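PDB 4N0H: glutamyl-tRNA(Gln) amidotransferase subunit B, mitochondrial, which is the B subunit of a mitochondrial amidotransferase complex and carries a catalytic domain of the GatB/GatE family. Local coordinates for residues H21-T26 with V167-L172; F31-N36 with V62-A67; G101-Q106 with Q139-T144. All blocks are in the same frame, centred on the assembly; numbering follows the deposited sequence.

Contact 1: H21-T26 with V167-L172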
loop_
_atom_site.group_PDB
_atom_site.type_symbol
_atom_site.label_atom_id
_atom_site.label_comp_id
_atom_site.label_asym_id
_atom_site.label_seq_id
_atom_site.Cartn_x
_atom_site.Cartn_y
_atom_site.Cartn_z
ATOM N N HIS B 21 1.366 -15.488 -23.216
ATOM C CA HIS B 21 1.922 -14.251 -22.699
ATOM C C HIS B 21 2.676 -13.546 -23.808
ATOM O O HIS B 21 3.457 -14.161 -24.534
ATOM C CB HIS B 21 2.839 -14.518 -21.508
ATOM C CG HIS B 21 2.114 -14.991 -20.288
ATOM N ND1 HIS B 21 1.629 -16.273 -20.159
ATOM C CD2 HIS B 21 1.784 -14.346 -19.144
ATOM C CE1 HIS B 21 1.036 -16.402 -18.987
ATOM N NE2 HIS B 21 1.115 -15.246 -18.352
ATOM N N THR B 22 2.430 -12.251 -23.940
ATOM C CA THR B 22 3.013 -11.476 -25.020
ATOM C C THR B 22 3.609 -10.169 -24.504
ATOM O O THR B 22 2.913 -9.357 -23.898
ATOM C CB THR B 22 1.955 -11.184 -26.102
ATOM O OG1 THR B 22 1.792 -12.340 -26.935
ATOM C CG2 THR B 22 2.376 -10.022 -26.958
ATOM N N GLN B 23 4.903 -9.978 -24.740
ATOM C CA GLN B 23 5.571 -8.737 -24.377
ATOM C C GLN B 23 5.117 -7.616 -25.296
ATOM O O GLN B 23 5.218 -7.733 -26.515
ATOM C CB GLN B 23 7.093 -8.882 -24.473
ATOM C CG GLN B 23 7.727 -9.676 -23.349
ATOM C CD GLN B 23 9.244 -9.587 -23.348
ATOM O OE1 GLN B 23 9.876 -9.493 -24.403
ATOM N NE2 GLN B 23 9.837 -9.611 -22.158
ATOM N N LEU B 24 4.617 -6.534 -24.709
ATOM C CA LEU B 24 4.228 -5.361 -25.483
ATOM C C LEU B 24 5.451 -4.532 -25.856
ATOM O O LEU B 24 6.390 -4.411 -25.070
ATOM C CB LEU B 24 3.229 -4.504 -24.701
ATOM C CG LEU B 24 1.897 -5.171 -24.346
ATOM C CD1 LEU B 24 0.927 -4.150 -23.776
ATOM C CD2 LEU B 24 1.297 -5.872 -25.558
ATOM N N ASN B 25 5.449 -3.966 -27.057
ATOM C CA ASN B 25 6.540 -3.086 -27.452
ATOM C C ASN B 25 6.194 -1.609 -27.276
ATOM O O ASN B 25 6.347 -0.801 -28.190
ATOM C CB ASN B 25 7.048 -3.393 -28.870
ATOM C CG ASN B 25 5.933 -3.486 -29.889
ATOM O OD1 ASN B 25 6.010 -4.270 -30.837
ATOM N ND2 ASN B 25 4.887 -2.690 -29.702
ATOM N N THR B 26 5.707 -1.271 -26.089
ATOM C CA THR B 26 5.588 0.120 -25.690
ATOM C C THR B 26 7.002 0.663 -25.547
ATOM O O THR B 26 7.946 -0.099 -25.326
ATOM C CB THR B 26 4.865 0.248 -24.340
ATOM O OG1 THR B 26 5.541 -0.554 -23.369
ATOM C CG2 THR B 26 3.423 -0.228 -24.461
ATOM N N VAL B 167 8.425 -4.925 -17.480
ATOM C CA VAL B 167 8.047 -4.861 -18.893
ATOM C C VAL B 167 6.571 -5.266 -19.022
ATOM O O VAL B 167 6.130 -6.197 -18.352
ATOM C CB VAL B 167 8.952 -5.787 -19.745
ATOM C CG1 VAL B 167 8.341 -6.085 -21.123
ATOM C CG2 VAL B 167 10.356 -5.184 -19.879
ATOM N N PRO B 168 5.796 -4.561 -19.867
ATOM C CA PRO B 168 4.369 -4.889 -19.960
ATOM C C PRO B 168 4.106 -6.183 -20.724
ATOM O O PRO B 168 4.726 -6.433 -21.757
ATOM C CB PRO B 168 3.771 -3.708 -20.744
ATOM C CG PRO B 168 4.871 -2.704 -20.895
ATOM C CD PRO B 168 6.161 -3.440 -20.748
ATOM N N LEU B 169 3.192 -6.993 -20.201
ATOM C CA LEU B 169 2.735 -8.203 -20.869
ATOM C C LEU B 169 1.224 -8.145 -21.026
ATOM O O LEU B 169 0.532 -7.510 -20.227
ATOM C CB LEU B 169 3.077 -9.446 -20.037
ATOM C CG LEU B 169 4.532 -9.712 -19.650
ATOM C CD1 LEU B 169 4.631 -10.901 -18.701
ATOM C CD2 LEU B 169 5.334 -9.968 -20.895
ATOM N N ILE B 170 0.713 -8.804 -22.059
ATOM C CA ILE B 170 -0.702 -9.145 -22.100
ATOM C C ILE B 170 -0.836 -10.661 -22.104
ATOM O O ILE B 170 -0.212 -11.347 -22.914
ATOM C CB ILE B 170 -1.420 -8.553 -23.320
ATOM C CG1 ILE B 170 -1.547 -7.038 -23.178
ATOM C CG2 ILE B 170 -2.799 -9.166 -23.468
ATOM C CD1 ILE B 170 -2.422 -6.401 -24.245
ATOM N N GLU B 171 -1.627 -11.187 -21.177
ATOM C CA GLU B 171 -1.914 -12.611 -21.168
ATOM C C GLU B 171 -3.269 -12.848 -21.808
ATOM O O GLU B 171 -4.272 -12.267 -21.393
ATOM C CB GLU B 171 -1.904 -13.178 -19.748
ATOM C CG GLU B 171 -2.238 -14.664 -19.697
ATOM C CD GLU B 171 -2.367 -15.204 -18.282
ATOM O OE1 GLU B 171 -2.916 -16.315 -18.118
ATOM O OE2 GLU B 171 -1.916 -14.528 -17.335
ATOM N N LEU B 172 -3.290 -13.701 -22.825
ATOM C CA LEU B 172 -4.533 -14.084 -23.477
ATOM C C LEU B 172 -4.864 -15.530 -23.137
ATOM O O LEU B 172 -4.050 -16.428 -23.348
ATOM C CB LEU B 172 -4.421 -13.895 -24.993
ATOM C CG LEU B 172 -5.620 -14.299 -25.855
ATOM C CD1 LEU B 172 -5.833 -13.293 -26.963
ATOM C CD2 LEU B 172 -5.430 -15.694 -26.435
HETATM O O HOH W 1 -0.911 -12.597 -25.314
#
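T22 and I170 face each other in an antiparallel β-strand pairing, where strand 14-23 runs against strand 168-174 within the mixed sheet of the GatB/GatE-family domain. I170 N gives to T22 O at 2.9 Å, and T22 N returns a more bent bond (142°) to I170 O. L24 N extends the pairing just past its strand with a bond of 3.0 Å to P168 O. The close packing gathers where L24 meets P168 and I170. There the leucine forks against I170, both of its methyls reaching the same carbon, with L24 CD1 3.8 Å from I170 CG1. P168 is touched by L24 CB and also by T26, whose OG1 comes to 3.3 Å from P168 CG while bonding to N28 O. Beside T22 a water donates to I170 O. The opposite face is the more solvent-accessible one: H21, Q23 and E171 are partly exposed there, though L169 is buried. Q23 lies alongside L169, its CG 3.4 Å from L169 CD2, and its amide nitrogen continues to D143 OD1. Farther along, E171 CG stands anti to its backbone N (chi1 178°) and sits over one face of the H21 imidazole, 3.9 Å from the ring centroid and offset toward the rim, a CH-pi contact. The carboxylate plane is turned 31° from the ring, and H21 NE2 lies 3.3 Å from E171 OE2.

Contact 2: F31-N36 with V62-A67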
loop_
_atom_site.group_PDB
_atom_site.type_symbol
_atom_site.label_atom_id
_atom_site.label_comp_id
_atom_site.label_asym_id
_atom_site.label_seq_id
_atom_site.Cartn_x
_atom_site.Cartn_y
_atom_site.Cartn_z
ATOM N N PHE B 31 4.726 0.028 -15.138
ATOM C CA PHE B 31 4.438 0.890 -13.990
ATOM C C PHE B 31 5.571 1.871 -13.682
ATOM O O PHE B 31 5.649 2.429 -12.591
ATOM C CB PHE B 31 4.093 0.041 -12.761
ATOM C CG PHE B 31 2.802 -0.707 -12.903
ATOM C CD1 PHE B 31 1.591 -0.032 -12.860
ATOM C CD2 PHE B 31 2.795 -2.076 -13.115
ATOM C CE1 PHE B 31 0.395 -0.712 -13.003
ATOM C CE2 PHE B 31 1.602 -2.762 -13.259
ATOM C CZ PHE B 31 0.401 -2.080 -13.212
ATOM N N SER B 32 6.452 2.059 -14.655
ATOM C CA SER B 32 7.542 3.019 -14.558
ATOM C C SER B 32 7.862 3.479 -15.971
ATOM O O SER B 32 7.620 2.748 -16.932
ATOM C CB SER B 32 8.776 2.366 -13.934
ATOM O OG SER B 32 9.895 3.236 -13.982
ATOM N N GLN B 33 8.407 4.682 -16.112
ATOM C CA GLN B 33 8.728 5.188 -17.445
ATOM C C GLN B 33 10.150 4.846 -17.900
ATOM O O GLN B 33 10.657 5.417 -18.868
ATOM C CB GLN B 33 8.452 6.692 -17.551
ATOM C CG GLN B 33 6.966 7.028 -17.636
ATOM C CD GLN B 33 6.288 6.341 -18.817
ATOM O OE1 GLN B 33 6.649 6.563 -19.974
ATOM N NE2 GLN B 33 5.309 5.495 -18.527
ATOM N N SER B 34 10.787 3.910 -17.206
ATOM C CA SER B 34 12.080 3.398 -17.642
ATOM C C SER B 34 11.940 2.687 -18.986
ATOM O O SER B 34 10.847 2.258 -19.371
ATOM C CB SER B 34 12.671 2.455 -16.586
ATOM O OG SER B 34 11.691 1.530 -16.134
ATOM N N THR B 35 13.053 2.559 -19.698
ATOM C CA THR B 35 13.033 2.062 -21.064
ATOM C C THR B 35 12.647 0.589 -21.170
ATOM O O THR B 35 13.159 -0.257 -20.438
ATOM C CB THR B 35 14.403 2.283 -21.742
ATOM O OG1 THR B 35 14.699 3.686 -21.755
ATOM C CG2 THR B 35 14.404 1.744 -23.172
ATOM N N ASN B 36 11.730 0.302 -22.086
ATOM C CA ASN B 36 11.398 -1.065 -22.456
ATOM C C ASN B 36 12.272 -1.451 -23.643
ATOM O O ASN B 36 11.950 -1.140 -24.783
ATOM C CB ASN B 36 9.910 -1.161 -22.812
ATOM C CG ASN B 36 9.499 -2.545 -23.284
ATOM O OD1 ASN B 36 10.232 -3.519 -23.116
ATOM N ND2 ASN B 36 8.311 -2.637 -23.876
ATOM N N VAL B 62 3.189 3.763 -11.325
ATOM C CA VAL B 62 2.319 4.647 -12.109
ATOM C C VAL B 62 2.056 3.996 -13.468
ATOM O O VAL B 62 2.993 3.704 -14.219
ATOM C CB VAL B 62 2.944 6.040 -12.328
ATOM C CG1 VAL B 62 2.051 6.886 -13.225
ATOM C CG2 VAL B 62 3.193 6.745 -10.991
ATOM N N LEU B 63 0.786 3.761 -13.785
ATOM C CA LEU B 63 0.430 3.038 -15.003
ATOM C C LEU B 63 0.800 3.776 -16.296
ATOM O O LEU B 63 0.498 4.962 -16.469
ATOM C CB LEU B 63 -1.060 2.672 -14.999
ATOM C CG LEU B 63 -1.551 1.861 -16.204
ATOM C CD1 LEU B 63 -0.764 0.571 -16.348
ATOM C CD2 LEU B 63 -3.046 1.579 -16.074
ATOM N N ASN B 64 1.478 3.057 -17.189
ATOM C CA ASN B 64 1.771 3.538 -18.528
ATOM C C ASN B 64 0.508 3.398 -19.372
ATOM O O ASN B 64 0.043 2.285 -19.619
ATOM C CB ASN B 64 2.900 2.705 -19.137
ATOM C CG ASN B 64 3.362 3.227 -20.491
ATOM O OD1 ASN B 64 2.639 3.940 -21.191
ATOM N ND2 ASN B 64 4.578 2.863 -20.865
ATOM N N LEU B 65 -0.041 4.526 -19.810
ATOM C CA LEU B 65 -1.304 4.522 -20.544
ATOM C C LEU B 65 -1.192 3.892 -21.931
ATOM O O LEU B 65 -2.192 3.473 -22.514
ATOM C CB LEU B 65 -1.885 5.935 -20.625
ATOM C CG LEU B 65 -2.176 6.582 -19.266
ATOM C CD1 LEU B 65 -2.759 7.978 -19.444
ATOM C CD2 LEU B 65 -3.112 5.719 -18.428
ATOM N N GLU B 66 0.023 3.812 -22.462
ATOM C CA GLU B 66 0.214 3.170 -23.757
ATOM C C GLU B 66 -0.171 1.689 -23.705
ATOM O O GLU B 66 -0.623 1.118 -24.702
ATOM C CB GLU B 66 1.653 3.347 -24.260
ATOM C CG GLU B 66 1.831 2.980 -25.730
ATOM C CD GLU B 66 3.201 3.342 -26.275
ATOM O OE1 GLU B 66 3.286 3.694 -27.473
ATOM O OE2 GLU B 66 4.194 3.270 -25.515
ATOM N N ALA B 67 -0.000 1.074 -22.538
ATOM C CA ALA B 67 -0.401 -0.318 -22.349
ATOM C C ALA B 67 -1.920 -0.472 -22.443
ATOM O O ALA B 67 -2.420 -1.484 -22.938
ATOM C CB ALA B 67 0.111 -0.856 -21.017
HETATM O O HOH W 2 4.745 5.006 -15.493
#
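F31 and L63 meet obliquely, ring against branch. L63 turns its CB bond away from the 31-36 loop, but its chi2 of 57° swings CD1 back to 3.8 Å from F31 CE1. The edge of the same ring lies near the carbonyl carbon of V62, and its other contacts include an edge-to-face stack with F88. Beside it, V62 N gives a nearly straight bond (174°) to F31 O at 3.1 Å, approaching from above the carbonyl plane. Q33 and N64 cross at about a right angle. The glutamine chain bends at chi2, and its NE2 comes to 3.6 Å from N64 CG with the two amide planes 71° apart, a packing contact. Q33 NE2 gives to a water at 3.1 Å, while Q33 OE1 accepts from N28 ND2. N64 is the N-cap of helix 65-78: its OD1 accepts from E66 N at 2.9 Å, and its ND2 gives to K29 O. N64 OD1 also accepts from Q122 of subunit F, a neighbouring chain, which bonds L65 N as well; E130 of subunit F accepts from Q33 N. Gripped at both ends, the N64 amide has its rotation fixed, and these polar groups of loop and helix start are consistent with a shared docking surface for subunit F.

Contact 3: G101-Q106 with Q139-T144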
loop_
_atom_site.group_PDB
_atom_site.type_symbol
_atom_site.label_atom_id
_atom_site.label_comp_id
_atom_site.label_asym_id
_atom_site.label_seq_id
_atom_site.Cartn_x
_atom_site.Cartn_y
_atom_site.Cartn_z
ATOM N N GLY B 101 8.425 -8.678 -4.440
ATOM C CA GLY B 101 7.936 -9.791 -3.643
ATOM C C GLY B 101 6.521 -10.126 -4.066
ATOM O O GLY B 101 5.837 -10.950 -3.455
ATOM N N TYR B 102 6.075 -9.458 -5.123
ATOM C CA TYR B 102 4.805 -9.774 -5.754
ATOM C C TYR B 102 4.798 -9.275 -7.192
ATOM O O TYR B 102 5.599 -8.415 -7.569
ATOM C CB TYR B 102 3.621 -9.188 -4.972
ATOM C CG TYR B 102 3.648 -7.682 -4.772
ATOM C CD1 TYR B 102 3.210 -6.816 -5.770
ATOM C CD2 TYR B 102 4.079 -7.131 -3.571
ATOM C CE1 TYR B 102 3.221 -5.434 -5.586
ATOM C CE2 TYR B 102 4.092 -5.753 -3.371
ATOM C CZ TYR B 102 3.658 -4.913 -4.378
ATOM O OH TYR B 102 3.675 -3.553 -4.181
ATOM N N GLN B 103 3.902 -9.840 -7.992
ATOM C CA GLN B 103 3.701 -9.410 -9.366
ATOM C C GLN B 103 2.357 -8.701 -9.461
ATOM O O GLN B 103 1.376 -9.154 -8.873
ATOM C CB GLN B 103 3.705 -10.624 -10.298
ATOM C CG GLN B 103 3.361 -10.298 -11.745
ATOM C CD GLN B 103 2.972 -11.531 -12.551
ATOM O OE1 GLN B 103 3.297 -11.640 -13.732
ATOM N NE2 GLN B 103 2.266 -12.457 -11.916
ATOM N N LEU B 104 2.315 -7.583 -10.178
ATOM C CA LEU B 104 1.051 -6.918 -10.475
ATOM C C LEU B 104 0.414 -7.535 -11.714
ATOM O O LEU B 104 1.054 -7.660 -12.760
ATOM C CB LEU B 104 1.252 -5.417 -10.662
ATOM C CG LEU B 104 1.492 -4.653 -9.363
ATOM C CD1 LEU B 104 1.979 -3.232 -9.643
ATOM C CD2 LEU B 104 0.208 -4.634 -8.531
ATOM N N THR B 105 -0.845 -7.930 -11.576
ATOM C CA THR B 105 -1.566 -8.646 -12.623
ATOM C C THR B 105 -3.057 -8.440 -12.409
ATOM O O THR B 105 -3.483 -8.089 -11.320
ATOM C CB THR B 105 -1.246 -10.160 -12.601
ATOM O OG1 THR B 105 -1.953 -10.819 -13.661
ATOM C CG2 THR B 105 -1.641 -10.781 -11.270
ATOM N N GLN B 106 -3.850 -8.652 -13.449
ATOM C CA GLN B 106 -5.289 -8.445 -13.342
ATOM C C GLN B 106 -6.029 -9.748 -13.076
ATOM O O GLN B 106 -6.656 -10.310 -13.973
ATOM C CB GLN B 106 -5.821 -7.785 -14.606
ATOM C CG GLN B 106 -5.097 -6.510 -14.969
ATOM C CD GLN B 106 -5.814 -5.742 -16.054
ATOM O OE1 GLN B 106 -5.904 -6.198 -17.193
ATOM N NE2 GLN B 106 -6.352 -4.577 -15.700
ATOM N N GLN B 139 -5.583 -10.090 -20.064
ATOM C CA GLN B 139 -5.059 -9.449 -18.852
ATOM C C GLN B 139 -3.747 -8.703 -19.094
ATOM O O GLN B 139 -2.891 -9.169 -19.840
ATOM C CB GLN B 139 -4.825 -10.489 -17.747
ATOM C CG GLN B 139 -6.073 -11.193 -17.246
ATOM C CD GLN B 139 -5.774 -12.189 -16.134
ATOM O OE1 GLN B 139 -4.617 -12.531 -15.882
ATOM N NE2 GLN B 139 -6.822 -12.651 -15.457
ATOM N N ILE B 140 -3.587 -7.553 -18.445
ATOM C CA ILE B 140 -2.315 -6.837 -18.468
ATOM C C ILE B 140 -1.547 -7.193 -17.203
ATOM O O ILE B 140 -2.116 -7.196 -16.111
ATOM C CB ILE B 140 -2.524 -5.312 -18.512
ATOM C CG1 ILE B 140 -3.339 -4.915 -19.745
ATOM C CG2 ILE B 140 -1.183 -4.581 -18.489
ATOM C CD1 ILE B 140 -3.924 -3.515 -19.662
ATOM N N GLU B 141 -0.260 -7.503 -17.340
ATOM C CA GLU B 141 0.548 -7.822 -16.165
ATOM C C GLU B 141 2.038 -7.525 -16.335
ATOM O O GLU B 141 2.526 -7.346 -17.451
ATOM C CB GLU B 141 0.345 -9.281 -15.751
ATOM C CG GLU B 141 0.764 -10.289 -16.794
ATOM C CD GLU B 141 0.443 -11.710 -16.373
ATOM O OE1 GLU B 141 1.201 -12.629 -16.748
ATOM O OE2 GLU B 141 -0.569 -11.903 -15.664
ATOM N N GLN B 142 2.748 -7.485 -15.208
ATOM C CA GLN B 142 4.180 -7.211 -15.184
ATOM C C GLN B 142 4.996 -8.427 -15.568
ATOM O O GLN B 142 4.699 -9.538 -15.134
ATOM C CB GLN B 142 4.621 -6.815 -13.773
ATOM C CG GLN B 142 4.342 -5.400 -13.368
ATOM C CD GLN B 142 4.849 -5.114 -11.962
ATOM O OE1 GLN B 142 4.687 -5.933 -11.053
ATOM N NE2 GLN B 142 5.489 -3.962 -11.784
ATOM N N ASP B 143 6.050 -8.211 -16.347
ATOM C CA ASP B 143 7.052 -9.252 -16.548
ATOM C C ASP B 143 8.015 -9.225 -15.362
ATOM O O ASP B 143 8.113 -8.219 -14.648
ATOM C CB ASP B 143 7.817 -9.035 -17.859
ATOM C CG ASP B 143 8.369 -10.332 -18.443
ATOM O OD1 ASP B 143 8.833 -10.313 -19.604
ATOM O OD2 ASP B 143 8.331 -11.375 -17.753
ATOM N N THR B 144 8.718 -10.332 -15.151
ATOM C CA THR B 144 9.707 -10.419 -14.086
ATOM C C THR B 144 11.100 -10.234 -14.668
ATOM O O THR B 144 11.263 -10.146 -15.885
ATOM C CB THR B 144 9.652 -11.789 -13.391
ATOM O OG1 THR B 144 9.937 -12.814 -14.348
ATOM C CG2 THR B 144 8.276 -12.033 -12.793
HETATM O O HOH W 3 5.122 -5.630 -8.357
#
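With CG anti to its carbonyl carbon and the chain extended beyond, Q142 carries its amide oxygen to the backbone of L104, while E141, its CG in the crowded position between N and C (chi1 62°), raises its carboxylate alongside T105. T105 OG1, anti to its own backbone N (chi1 -179°), gives its proton to E141 OE2 at 2.7 Å and meets that oxygen on the anti side, slightly out of the carboxylate plane. Next to this pair, Q142 N bonds L104 O at 3.0 Å, nearly along the C=O axis. The return bond does not use the main-chain carbonyl: L104 N gives to Q142 OE1, also at 3.0 Å. A water donates to the same OE1 at 2.7 Å and to Y102 O at 2.9 Å, so two donors hold this oxygen, and Q142 NE2 gives to N166 OD1. A second side-chain amide does the same at the other end. I140 N gives a straight bond (170°) to Q106 OE1 at 3.0 Å, the glutamine lying side by side with the isoleucine, whereas the main-chain bond from Q106 N to I140 O is weak at 3.5 Å. The same E141 OE2 also comes near E171 OE2, so two carboxylates meet there. Backbone bonds join T105 to D89 and E141 to L169. One sound main-chain bond flanked by two side-chain amide acceptors makes this an irregular antiparallel pairing of strands 102-120 and 130-142 in the mixed sheet of the GatB/GatE-family domain.

In the fold
From the N terminus, strand 14-23 opens contact 1 and runs into the long loop before helix 65-78, where contact 2 closes a loop of 25 residues. The chain then enters strand 102-120, turns back, and closes contact 3 with strand 130-142. Contacts 2 and 3 follow in series, and both nest inside the loop that strand 168-174 finally closes at contact 1. N36 ND2 joins contact 2 to contact 1 through L24 O and T26 O. E171 N bonds Q139 O, making contacts 1 and 3 neighbours in one sheet, and the F31 ring packs on L104 and Q142. Loop, helix start and sheet are thus tied together.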